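Local coordinates for protein transcriptional regulator, GntR family (Ralstonia eutropha, PDB 3IHU) that probably binds DNA and regulates transcription, as a GntR-family regulator with a winged helix-turn-helix region and an all-helical FCD domain, at residues R141-R146 with F161-H165; M181-Y186 with H208-V212. All coordinates share one frame. Numbering follows the deposited sequence.

Interaction 1 of 2, residues R141-R146 with F161-H165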
loop_
_atom_site.group_PDB
_atom_site.type_symbol
_atom_site.label_atom_id
_atom_site.label_comp_id
_atom_site.label_asym_id
_atom_site.label_seq_id
_atom_site.Cartn_x
_atom_site.Cartn_y
_atom_site.Cartn_z
ATOM N N ARG A 141 6.917 -0.998 5.805
ATOM C CA ARG A 141 6.485 -1.249 4.430
ATOM C C ARG A 141 6.190 0.069 3.712
ATOM O O ARG A 141 6.706 0.336 2.611
ATOM C CB ARG A 141 5.290 -2.187 4.357
ATOM C CG ARG A 141 4.914 -2.559 2.862
ATOM C CD ARG A 141 3.450 -2.927 2.709
ATOM N NE ARG A 141 2.554 -1.800 2.976
ATOM C CZ ARG A 141 2.391 -0.738 2.182
ATOM N NH1 ARG A 141 3.100 -0.565 1.062
ATOM N NH2 ARG A 141 1.549 0.214 2.539
ATOM N N ARG A 142 5.369 0.905 4.333
ATOM C CA ARG A 142 5.047 2.187 3.729
ATOM C C ARG A 142 6.344 2.976 3.431
ATOM O O ARG A 142 6.490 3.504 2.319
ATOM C CB ARG A 142 4.038 2.971 4.587
ATOM C CG ARG A 142 3.126 3.905 3.792
ATOM C CD ARG A 142 1.874 4.407 4.574
ATOM N NE ARG A 142 0.862 3.366 4.815
ATOM C CZ ARG A 142 -0.070 2.969 3.939
ATOM N NH1 ARG A 142 -0.145 3.498 2.725
ATOM N NH2 ARG A 142 -0.931 2.019 4.288
ATOM N N HIS A 143 7.283 3.040 4.384
ATOM C CA HIS A 143 8.537 3.726 4.175
ATOM C C HIS A 143 9.385 3.183 3.007
ATOM O O HIS A 143 9.998 3.941 2.242
ATOM C CB HIS A 143 9.362 3.691 5.497
ATOM C CG HIS A 143 10.603 4.500 5.439
ATOM N ND1 HIS A 143 10.608 5.817 5.021
ATOM C CD2 HIS A 143 11.891 4.197 5.749
ATOM C CE1 HIS A 143 11.845 6.284 5.067
ATOM N NE2 HIS A 143 12.639 5.325 5.508
ATOM N N PHE A 144 9.426 1.866 2.891
ATOM C CA PHE A 144 10.100 1.193 1.799
ATOM C C PHE A 144 9.532 1.653 0.447
ATOM O O PHE A 144 10.275 2.090 -0.433
ATOM C CB PHE A 144 9.861 -0.304 1.971
ATOM C CG PHE A 144 10.462 -1.149 0.926
ATOM C CD1 PHE A 144 11.810 -1.155 0.727
ATOM C CD2 PHE A 144 9.677 -1.978 0.152
ATOM C CE1 PHE A 144 12.373 -1.985 -0.217
ATOM C CE2 PHE A 144 10.239 -2.816 -0.797
ATOM C CZ PHE A 144 11.601 -2.806 -0.967
ATOM N N TYR A 145 8.201 1.606 0.328
ATOM C CA TYR A 145 7.525 2.013 -0.916
ATOM C C TYR A 145 7.764 3.467 -1.203
ATOM O O TYR A 145 8.063 3.834 -2.342
ATOM C CB TYR A 145 6.021 1.723 -0.844
ATOM C CG TYR A 145 5.670 0.312 -1.227
ATOM C CD1 TYR A 145 6.081 -0.765 -0.483
ATOM C CD2 TYR A 145 4.868 0.056 -2.350
ATOM C CE1 TYR A 145 5.762 -2.051 -0.842
ATOM C CE2 TYR A 145 4.554 -1.237 -2.715
ATOM C CZ TYR A 145 4.990 -2.274 -1.966
ATOM O OH TYR A 145 4.638 -3.508 -2.361
ATOM N N ARG A 146 7.629 4.321 -0.190
ATOM C CA ARG A 146 7.878 5.738 -0.408
ATOM C C ARG A 146 9.320 6.035 -0.870
ATOM O O ARG A 146 9.561 6.867 -1.762
ATOM C CB ARG A 146 7.507 6.546 0.854
ATOM C CG ARG A 146 8.002 8.001 0.881
ATOM C CD ARG A 146 7.583 8.846 -0.343
ATOM N NE ARG A 146 6.130 8.807 -0.584
ATOM C CZ ARG A 146 5.239 9.692 -0.128
ATOM N NH1 ARG A 146 5.615 10.716 0.620
ATOM N NH2 ARG A 146 3.952 9.540 -0.426
ATOM N N PHE A 161 0.064 6.300 -6.806
ATOM C CA PHE A 161 0.780 5.572 -5.728
ATOM C C PHE A 161 -0.129 4.747 -4.805
ATOM O O PHE A 161 0.128 3.572 -4.573
ATOM C CB PHE A 161 1.625 6.588 -4.923
ATOM C CG PHE A 161 2.585 5.970 -3.926
ATOM C CD1 PHE A 161 3.567 5.070 -4.345
ATOM C CD2 PHE A 161 2.539 6.342 -2.595
ATOM C CE1 PHE A 161 4.466 4.509 -3.435
ATOM C CE2 PHE A 161 3.420 5.808 -1.681
ATOM C CZ PHE A 161 4.390 4.864 -2.107
ATOM N N PRO A 162 -1.244 5.342 -4.326
ATOM C CA PRO A 162 -2.220 4.570 -3.505
ATOM C C PRO A 162 -2.687 3.225 -4.060
ATOM O O PRO A 162 -2.888 2.279 -3.298
ATOM C CB PRO A 162 -3.393 5.539 -3.365
ATOM C CG PRO A 162 -2.781 6.915 -3.491
ATOM C CD PRO A 162 -1.581 6.784 -4.386
ATOM N N THR A 163 -2.859 3.083 -5.366
ATOM C CA THR A 163 -3.234 1.778 -5.902
ATOM C C THR A 163 -2.232 0.680 -5.538
ATOM O O THR A 163 -2.613 -0.466 -5.271
ATOM C CB THR A 163 -3.332 1.792 -7.431
ATOM O OG1 THR A 163 -4.314 2.766 -7.826
ATOM C CG2 THR A 163 -3.747 0.369 -7.957
ATOM N N ILE A 164 -0.952 1.044 -5.539
ATOM C CA ILE A 164 0.133 0.085 -5.336
ATOM C C ILE A 164 -0.009 -0.652 -4.022
ATOM O O ILE A 164 0.368 -1.810 -3.907
ATOM C CB ILE A 164 1.497 0.822 -5.427
ATOM C CG1 ILE A 164 1.907 0.988 -6.875
ATOM C CG2 ILE A 164 2.565 0.073 -4.718
ATOM C CD1 ILE A 164 2.905 2.081 -7.094
ATOM N N HIS A 165 -0.591 0.008 -3.039
ATOM C CA HIS A 165 -0.642 -0.505 -1.662
ATOM C C HIS A 165 -1.698 -1.597 -1.434
ATOM O O HIS A 165 -1.562 -2.402 -0.501
ATOM C CB HIS A 165 -0.902 0.673 -0.695
ATOM C CG HIS A 165 0.188 1.691 -0.686
ATOM N ND1 HIS A 165 1.489 1.376 -0.371
ATOM C CD2 HIS A 165 0.175 3.023 -0.938
ATOM C CE1 HIS A 165 2.233 2.467 -0.415
ATOM N NE2 HIS A 165 1.460 3.478 -0.771
HETATM O O HOH W 1 2.629 -3.658 -4.340
#

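Interaction 2 of 2, residues M181-Y186 with H208-V212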
loop_
_atom_site.group_PDB
_atom_site.type_symbol
_atom_site.label_atom_id
_atom_site.label_comp_id
_atom_site.label_asym_id
_atom_site.label_seq_id
_atom_site.Cartn_x
_atom_site.Cartn_y
_atom_site.Cartn_z
HETATM N N MSE A 181 6.672 -14.411 3.495
HETATM C CA MSE A 181 6.842 -14.408 2.040
HETATM C C MSE A 181 7.018 -12.969 1.551
HETATM O O MSE A 181 7.849 -12.666 0.683
HETATM C CB MSE A 181 5.615 -15.074 1.368
HETATM C CG MSE A 181 5.519 -14.975 -0.161
HETATM SE SE MSE A 181 3.698 -15.327 -0.822
HETATM C CE MSE A 181 2.879 -13.600 -0.381
ATOM N N ARG A 182 6.211 -12.069 2.104
ATOM C CA ARG A 182 6.262 -10.685 1.644
ATOM C C ARG A 182 7.633 -10.075 1.957
ATOM O O ARG A 182 8.186 -9.344 1.164
ATOM C CB ARG A 182 5.100 -9.867 2.231
ATOM C CG ARG A 182 3.716 -10.390 1.765
ATOM C CD ARG A 182 2.547 -9.811 2.601
ATOM N NE ARG A 182 2.711 -8.373 2.734
ATOM C CZ ARG A 182 2.466 -7.657 3.813
ATOM N NH1 ARG A 182 2.005 -8.222 4.926
ATOM N NH2 ARG A 182 2.712 -6.366 3.786
ATOM N N LEU A 183 8.166 -10.350 3.123
ATOM C CA LEU A 183 9.477 -9.791 3.500
ATOM C C LEU A 183 10.565 -10.247 2.507
ATOM O O LEU A 183 11.397 -9.449 2.034
ATOM C CB LEU A 183 9.859 -10.242 4.895
ATOM C CG LEU A 183 11.305 -9.909 5.260
ATOM C CD1 LEU A 183 11.484 -8.362 5.378
ATOM C CD2 LEU A 183 11.708 -10.649 6.554
ATOM N N ASP A 184 10.563 -11.535 2.186
ATOM C CA ASP A 184 11.506 -12.050 1.186
ATOM C C ASP A 184 11.332 -11.338 -0.135
ATOM O O ASP A 184 12.306 -10.958 -0.782
ATOM C CB ASP A 184 11.339 -13.528 0.903
ATOM C CG ASP A 184 12.511 -14.056 0.118
ATOM O OD1 ASP A 184 13.624 -13.962 0.660
ATOM O OD2 ASP A 184 12.349 -14.453 -1.052
ATOM N N ASP A 185 10.076 -11.136 -0.527
ATOM C CA ASP A 185 9.818 -10.397 -1.743
ATOM C C ASP A 185 10.403 -8.964 -1.724
ATOM O O ASP A 185 10.945 -8.462 -2.739
ATOM C CB ASP A 185 8.286 -10.346 -2.011
ATOM C CG ASP A 185 7.700 -11.692 -2.384
ATOM O OD1 ASP A 185 8.473 -12.649 -2.569
ATOM O OD2 ASP A 185 6.450 -11.797 -2.506
ATOM N N TYR A 186 10.215 -8.276 -0.604
ATOM C CA TYR A 186 10.667 -6.922 -0.484
ATOM C C TYR A 186 12.196 -6.866 -0.470
ATOM O O TYR A 186 12.787 -5.934 -0.988
ATOM C CB TYR A 186 10.158 -6.247 0.789
ATOM C CG TYR A 186 8.665 -6.125 0.958
ATOM C CD1 TYR A 186 7.843 -5.865 -0.119
ATOM C CD2 TYR A 186 8.084 -6.234 2.203
ATOM C CE1 TYR A 186 6.492 -5.725 0.033
ATOM C CE2 TYR A 186 6.708 -6.100 2.362
ATOM C CZ TYR A 186 5.925 -5.841 1.264
ATOM O OH TYR A 186 4.553 -5.728 1.365
ATOM N N HIS A 208 6.621 -9.894 -6.639
ATOM C CA HIS A 208 5.990 -9.805 -5.332
ATOM C C HIS A 208 4.463 -9.997 -5.519
ATOM O O HIS A 208 3.819 -10.796 -4.834
ATOM C CB HIS A 208 6.254 -8.430 -4.707
ATOM C CG HIS A 208 5.410 -8.148 -3.497
ATOM N ND1 HIS A 208 5.242 -9.057 -2.483
ATOM C CD2 HIS A 208 4.627 -7.090 -3.188
ATOM C CE1 HIS A 208 4.443 -8.544 -1.560
ATOM N NE2 HIS A 208 4.045 -7.357 -1.975
ATOM N N VAL A 209 3.882 -9.243 -6.439
ATOM C CA VAL A 209 2.413 -9.303 -6.642
ATOM C C VAL A 209 1.965 -10.661 -7.144
ATOM O O VAL A 209 0.926 -11.155 -6.727
ATOM C CB VAL A 209 1.920 -8.159 -7.507
ATOM C CG1 VAL A 209 0.362 -8.224 -7.698
ATOM C CG2 VAL A 209 2.358 -6.834 -6.871
ATOM N N LYS A 210 2.738 -11.264 -8.027
ATOM C CA LYS A 210 2.475 -12.645 -8.438
ATOM C C LYS A 210 2.400 -13.605 -7.238
ATOM O O LYS A 210 1.549 -14.500 -7.188
ATOM C CB LYS A 210 3.580 -13.116 -9.397
ATOM C CG LYS A 210 3.632 -12.499 -10.771
ATOM C CD LYS A 210 4.852 -13.143 -11.536
ATOM C CE LYS A 210 5.190 -12.393 -12.772
ATOM N NZ LYS A 210 4.027 -12.489 -13.642
ATOM N N ASN A 211 3.264 -13.403 -6.249
ATOM C CA ASN A 211 3.217 -14.235 -5.016
ATOM C C ASN A 211 1.998 -13.996 -4.208
ATOM O O ASN A 211 1.392 -14.956 -3.746
ATOM C CB ASN A 211 4.453 -14.029 -4.110
ATOM C CG ASN A 211 5.712 -14.605 -4.714
ATOM O OD1 ASN A 211 5.645 -15.444 -5.608
ATOM N ND2 ASN A 211 6.877 -14.151 -4.240
ATOM N N VAL A 212 1.606 -12.724 -4.043
ATOM C CA VAL A 212 0.358 -12.410 -3.387
ATOM C C VAL A 212 -0.855 -13.069 -4.106
ATOM O O VAL A 212 -1.671 -13.722 -3.466
ATOM C CB VAL A 212 0.178 -10.890 -3.215
ATOM C CG1 VAL A 212 -1.180 -10.549 -2.633
ATOM C CG2 VAL A 212 1.342 -10.319 -2.392
HETATM O O HOH W 2 2.072 -6.952 0.161
HETATM O O HOH W 3 3.160 -4.993 -0.556
#

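Interaction 1 of 2, residues R141-R146 with F161-H165
F161 opens this contact by pointing its side chain at the helix running through R141-R146. The tip of its buried ring, CZ, lies 3.8 Å from CB of Y145 and 3.8 Å from N of R146, which sits at the ring edge; from the exposed side, NH2 of R146 comes to 4.0 Å from CE2 of F161, at the edge of the guanidinium. P162 has no amide hydrogen to give, and the helix is kinked here; N of I164 bonds to O of F161 at 2.9 Å, an i+3 bond in a weakly bonded helix. I164 points toward 141-146, and its carbonyl O accepts a hydrogen bond from water 1 (3.0 Å), which also meets OH of Y145 at 2.8 Å. H165 is the polar centre: its ND1 accepts a hydrogen bond from NH1 of R141 (2.9 Å), and NH1 of R142 lies over one face of the imidazole, 3.7 Å from CD2. Both arginines also form salt bridges with E30 of helix 17-31, which offsets their charge. The N-to-C directions of the short segments, on helices 134-152 and 155-165 of the FCD domain, differ by 138°, an oblique antiparallel crossing, with helix 84-105 packing on I164 and Y145, and helix 179-195 on R141 and Y145.

Interaction 2 of 2, residues M181-Y186 with H208-V212
Selenomethionine M181, with SE in place of sulfur, begins the contact: SE lies 3.6 Å from CB of N211 and CE 4.1 Å from CG2 of V212, its flexible, unbranched side chain lying along both at the margin of the contact. The next residue, R182, brings its aliphatic CG to 3.9 Å from CE1 of H208, at the edge of the imidazole. In its guanidinium, NH1 bonds to the backbone O of L175, NH2 to OH of Y186 (3.1 Å), and NE weakly to water 2 (3.0 Å), which in turn bonds NE2 of H208 (2.9 Å) and bridges the two. These helices, 179-195 and 198-219, form an antiparallel helical hairpin within the FCD domain, their short segments 166° apart in direction and 10.0 Å between axes. D185 faces the partner helix where the backbones come closest, its CA 5.3 Å from that of H208. A short, buried carboxylate suits this spot, since OD2 accepts hydrogen bonds from ND1 of H208 (3.0 Å, nearly straight) and from ND2 of N211 (3.0 Å), the latter also reaching OD1 weakly at 2.8 Å. Y186 then sets CE1 over one face of H208, 3.6 Å from NE2, and water 3 joins its OH (2.5 Å) to that same NE2 (2.9 Å).

How the interactions relate
Interaction 1 lies about 4 Å from the centre of the chain and interaction 2 about 13 Å, with 14 Å between their own centres; even so, interaction 2 is the more thoroughly buried, since R146 is exposed and R142 and H165 are partly so in interaction 1, whereas no touching residue of interaction 2 is exposed. They pair different helices but meet directly: CD of R141 packs 3.3 Å from OH of Y186, and OH of Y145 lies 3.7 Å from CD2 of H208, so helix 134-152 bridges the two. A histidine is central to each: H165 takes a hydrogen bond from an arginine, whereas H208 gives one to a carboxylate. The crossing is oblique in 141-146/161-165, nearly antiparallel in 181-186/208-212.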